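Long-range contact in aminoglycoside N(3)-acetyltransferase (Streptomyces griseus, PDB 7LAP), which probably acetylates the 3-amino group of aminoglycoside antibiotics, and so probably confers resistance to them: residues A246-G258 with R269-W283. Sequence-based numbering, arbitrary orientation.
Sequences AVIVGSMLAAGIG and RLFDAAPAVEFGVRW
Met252 of helix 244-254 runs between Phe279 and Phe271. Its CB lies 3.9 Å from Phe279 CD1, and its CA sits over one face of that ring, a CH-pi contact. CG stands anti to the backbone N (chi1 -170°), and the chain stays extended as far as SD. SD touches Ala276 CB and comes 3.6 Å from Phe271 CD2. This Met-aromatic contact is oblique. The chain then bends, chi3 -61°, and CE ends 3.5 Å from Ala276 O.

Phe271 lies near the end of strand 266-272. Val249 CG1 meets its CZ, and Leu253 CD2 its CE2. Met187 and Leu179 also touch this side chain. Gly258 CA packs 3.5 Å from Phe271 CD2.

Ile257 follows the Schellman turn at Gly256. Its CD1 reaches Phe279 CD2 at 3.8 Å, and Ala255 CB meets Phe279 CE2.

Trp283 lies farther along helix 273-289, and Ile248 CG1 sits over a face of its ring, 3.7 Å from the centroid of the six-membered ring. A water in the indole plane accepts from Trp283 NE1 and donates to Ser251 OG. That hydroxyl in turn donates to Val247 O, 3.0 Å away.

Helices 244-254 and 273-289 are joined by the beta hairpin of strands 259-263 and 266-272, at one edge of the mixed sheet within this chain. No direct hydrogen bond links the two segments. The contact is mainly apolar packing, with one water bridge between Ser251 and Trp283.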
# COMPACT_ATOMS: atom_id res chain seq x y z
N ALA B 246 20.83 13.41 9.72
CA ALA B 246 21.26 14.15 8.55
C ALA B 246 22.64 14.75 8.77
O ALA B 246 23.48 14.77 7.86
CB ALA B 246 20.24 15.24 8.20
N VAL B 247 22.90 15.25 9.98
CA VAL B 247 24.21 15.81 10.29
C VAL B 247 25.28 14.72 10.30
O VAL B 247 26.36 14.88 9.73
CB VAL B 247 24.16 16.58 11.62
CG1 VAL B 247 25.55 17.11 12.00
CG2 VAL B 247 23.15 17.70 11.53
N ILE B 248 24.98 13.57 10.92
CA ILE B 248 25.94 12.47 10.97
C ILE B 248 26.30 12.00 9.56
O ILE B 248 27.47 11.82 9.22
CB ILE B 248 25.38 11.32 11.83
CG1 ILE B 248 25.07 11.79 13.26
CG2 ILE B 248 26.36 10.15 11.89
CD1 ILE B 248 24.59 10.67 14.16
N VAL B 249 25.28 11.77 8.71
CA VAL B 249 25.54 11.28 7.36
C VAL B 249 26.29 12.32 6.54
O VAL B 249 27.16 11.98 5.72
CB VAL B 249 24.23 10.86 6.67
CG1 VAL B 249 24.47 10.52 5.20
CG2 VAL B 249 23.62 9.66 7.39
N GLY B 250 25.97 13.60 6.74
CA GLY B 250 26.72 14.64 6.06
C GLY B 250 28.19 14.64 6.44
O GLY B 250 29.07 14.78 5.58
N SER B 251 28.49 14.47 7.73
CA SER B 251 29.88 14.37 8.16
C SER B 251 30.51 13.09 7.65
O SER B 251 31.69 13.06 7.28
CB SER B 251 29.99 14.39 9.69
OG SER B 251 29.24 15.46 10.23
N MET B 252 29.75 12.00 7.67
CA MET B 252 30.20 10.74 7.09
C MET B 252 30.67 10.95 5.66
O MET B 252 31.79 10.58 5.29
CB MET B 252 29.04 9.74 7.14
CG MET B 252 29.39 8.34 6.80
SD MET B 252 27.89 7.32 6.89
CE MET B 252 27.38 7.48 8.62
N LEU B 253 29.80 11.56 4.84
CA LEU B 253 30.12 11.78 3.44
C LEU B 253 31.35 12.67 3.29
O LEU B 253 32.22 12.39 2.46
CB LEU B 253 28.93 12.41 2.73
CG LEU B 253 27.78 11.45 2.45
CD1 LEU B 253 26.46 12.24 2.26
CD2 LEU B 253 28.11 10.59 1.23
N ALA B 254 31.43 13.73 4.10
CA ALA B 254 32.56 14.66 4.01
C ALA B 254 33.86 13.98 4.40
O ALA B 254 34.93 14.36 3.91
CB ALA B 254 32.31 15.88 4.90
N ALA B 255 33.81 12.99 5.28
CA ALA B 255 34.98 12.20 5.64
C ALA B 255 35.33 11.15 4.59
O ALA B 255 36.22 10.33 4.85
CB ALA B 255 34.74 11.51 6.99
N GLY B 256 34.64 11.11 3.45
CA GLY B 256 34.93 10.16 2.40
C GLY B 256 34.28 8.80 2.53
O GLY B 256 34.70 7.87 1.84
N ILE B 257 33.28 8.64 3.39
CA ILE B 257 32.56 7.37 3.52
C ILE B 257 31.25 7.51 2.75
O ILE B 257 30.38 8.30 3.13
CB ILE B 257 32.31 7.02 4.99
CG1 ILE B 257 33.64 6.78 5.70
CG2 ILE B 257 31.42 5.82 5.11
CD1 ILE B 257 33.53 6.78 7.20
N GLY B 258 31.09 6.75 1.68
CA GLY B 258 29.88 6.83 0.89
C GLY B 258 30.14 7.46 -0.47
O GLY B 258 31.01 8.33 -0.63
N ARG B 269 22.88 7.81 -2.75
CA ARG B 269 24.11 7.63 -1.99
C ARG B 269 24.25 6.18 -1.57
O ARG B 269 23.31 5.59 -1.05
CB ARG B 269 24.15 8.51 -0.72
CG ARG B 269 24.37 9.99 -1.01
CD ARG B 269 23.09 10.74 -0.76
NE ARG B 269 23.31 12.18 -0.58
CZ ARG B 269 22.34 13.03 -0.25
NH1 ARG B 269 21.11 12.55 -0.05
NH2 ARG B 269 22.60 14.32 -0.11
N LEU B 270 25.45 5.65 -1.75
CA LEU B 270 25.73 4.25 -1.46
C LEU B 270 26.88 4.19 -0.47
O LEU B 270 27.96 4.74 -0.73
CB LEU B 270 26.07 3.48 -2.74
CG LEU B 270 26.39 1.99 -2.53
CD1 LEU B 270 25.14 1.29 -1.96
CD2 LEU B 270 26.83 1.38 -3.87
N PHE B 271 26.65 3.53 0.66
CA PHE B 271 27.59 3.41 1.77
C PHE B 271 27.88 1.95 2.08
O PHE B 271 26.98 1.10 2.02
CB PHE B 271 27.01 4.00 3.08
CG PHE B 271 26.55 5.43 2.96
CD1 PHE B 271 25.28 5.73 2.47
CD2 PHE B 271 27.38 6.47 3.38
CE1 PHE B 271 24.83 7.06 2.38
CE2 PHE B 271 26.95 7.80 3.28
CZ PHE B 271 25.66 8.09 2.78
N ASP B 272 29.10 1.66 2.53
CA ASP B 272 29.35 0.39 3.20
C ASP B 272 28.86 0.49 4.65
O ASP B 272 29.18 1.45 5.36
CB ASP B 272 30.84 0.02 3.14
CG ASP B 272 31.35 -0.17 1.70
OD1 ASP B 272 30.59 -0.68 0.85
OD2 ASP B 272 32.51 0.20 1.42
N ALA B 273 28.10 -0.53 5.09
CA ALA B 273 27.42 -0.45 6.39
C ALA B 273 28.40 -0.47 7.56
O ALA B 273 28.19 0.23 8.55
CB ALA B 273 26.43 -1.61 6.55
N ALA B 274 29.45 -1.30 7.50
CA ALA B 274 30.38 -1.36 8.63
C ALA B 274 31.09 -0.03 8.88
O ALA B 274 31.09 0.43 10.04
CB ALA B 274 31.38 -2.52 8.45
N PRO B 275 31.70 0.64 7.89
CA PRO B 275 32.32 1.96 8.19
C PRO B 275 31.30 3.03 8.58
O PRO B 275 31.63 3.91 9.38
CB PRO B 275 33.05 2.33 6.88
CG PRO B 275 33.14 1.08 6.11
CD PRO B 275 31.95 0.24 6.49
N ALA B 276 30.08 2.96 8.04
CA ALA B 276 29.06 3.94 8.40
C ALA B 276 28.67 3.82 9.87
O ALA B 276 28.53 4.84 10.56
CB ALA B 276 27.83 3.79 7.51
N VAL B 277 28.49 2.60 10.36
CA VAL B 277 28.17 2.40 11.77
C VAL B 277 29.35 2.79 12.64
O VAL B 277 29.20 3.48 13.65
CB VAL B 277 27.73 0.94 12.04
CG1 VAL B 277 27.94 0.60 13.49
CG2 VAL B 277 26.30 0.78 11.70
N GLU B 278 30.55 2.32 12.27
CA GLU B 278 31.75 2.73 13.00
C GLU B 278 31.86 4.25 13.08
O GLU B 278 32.13 4.82 14.14
CB GLU B 278 32.97 2.13 12.32
CG GLU B 278 34.31 2.63 12.82
CD GLU B 278 35.45 1.95 12.11
OE1 GLU B 278 35.36 1.75 10.87
OE2 GLU B 278 36.44 1.59 12.78
N PHE B 279 31.62 4.94 11.96
CA PHE B 279 31.66 6.40 11.99
C PHE B 279 30.58 6.96 12.90
O PHE B 279 30.82 7.92 13.65
CB PHE B 279 31.52 6.96 10.57
CG PHE B 279 31.66 8.46 10.49
CD1 PHE B 279 30.57 9.29 10.73
CD2 PHE B 279 32.89 9.04 10.17
CE1 PHE B 279 30.70 10.68 10.65
CE2 PHE B 279 33.03 10.43 10.09
CZ PHE B 279 31.93 11.25 10.34
N GLY B 280 29.37 6.39 12.83
CA GLY B 280 28.26 6.97 13.57
C GLY B 280 28.45 6.85 15.07
O GLY B 280 28.20 7.81 15.81
N VAL B 281 28.93 5.70 15.53
CA VAL B 281 29.10 5.55 16.97
C VAL B 281 30.22 6.46 17.46
O VAL B 281 30.10 7.08 18.52
CB VAL B 281 29.36 4.07 17.32
CG1 VAL B 281 28.10 3.27 17.12
CG2 VAL B 281 30.43 3.52 16.45
N ARG B 282 31.29 6.59 16.69
CA ARG B 282 32.36 7.50 17.08
C ARG B 282 31.89 8.94 17.06
O ARG B 282 32.27 9.75 17.92
CB ARG B 282 33.58 7.31 16.17
CG ARG B 282 34.70 8.31 16.44
CD ARG B 282 36.01 7.81 15.88
NE ARG B 282 35.80 7.37 14.51
CZ ARG B 282 35.78 8.19 13.46
NH1 ARG B 282 35.99 9.49 13.62
NH2 ARG B 282 35.55 7.70 12.24
N TRP B 283 31.03 9.29 16.11
CA TRP B 283 30.45 10.63 16.10
C TRP B 283 29.67 10.88 17.39
O TRP B 283 29.84 11.91 18.05
CB TRP B 283 29.56 10.80 14.88
CG TRP B 283 29.11 12.22 14.66
CD1 TRP B 283 29.69 13.15 13.84
CD2 TRP B 283 28.00 12.86 15.28
NE1 TRP B 283 29.00 14.34 13.92
CE2 TRP B 283 27.96 14.18 14.79
CE3 TRP B 283 27.02 12.45 16.19
CZ2 TRP B 283 26.98 15.10 15.19
CZ3 TRP B 283 26.06 13.35 16.59
CH2 TRP B 283 26.04 14.66 16.09
O HOH W 1 30.35 16.78 12.79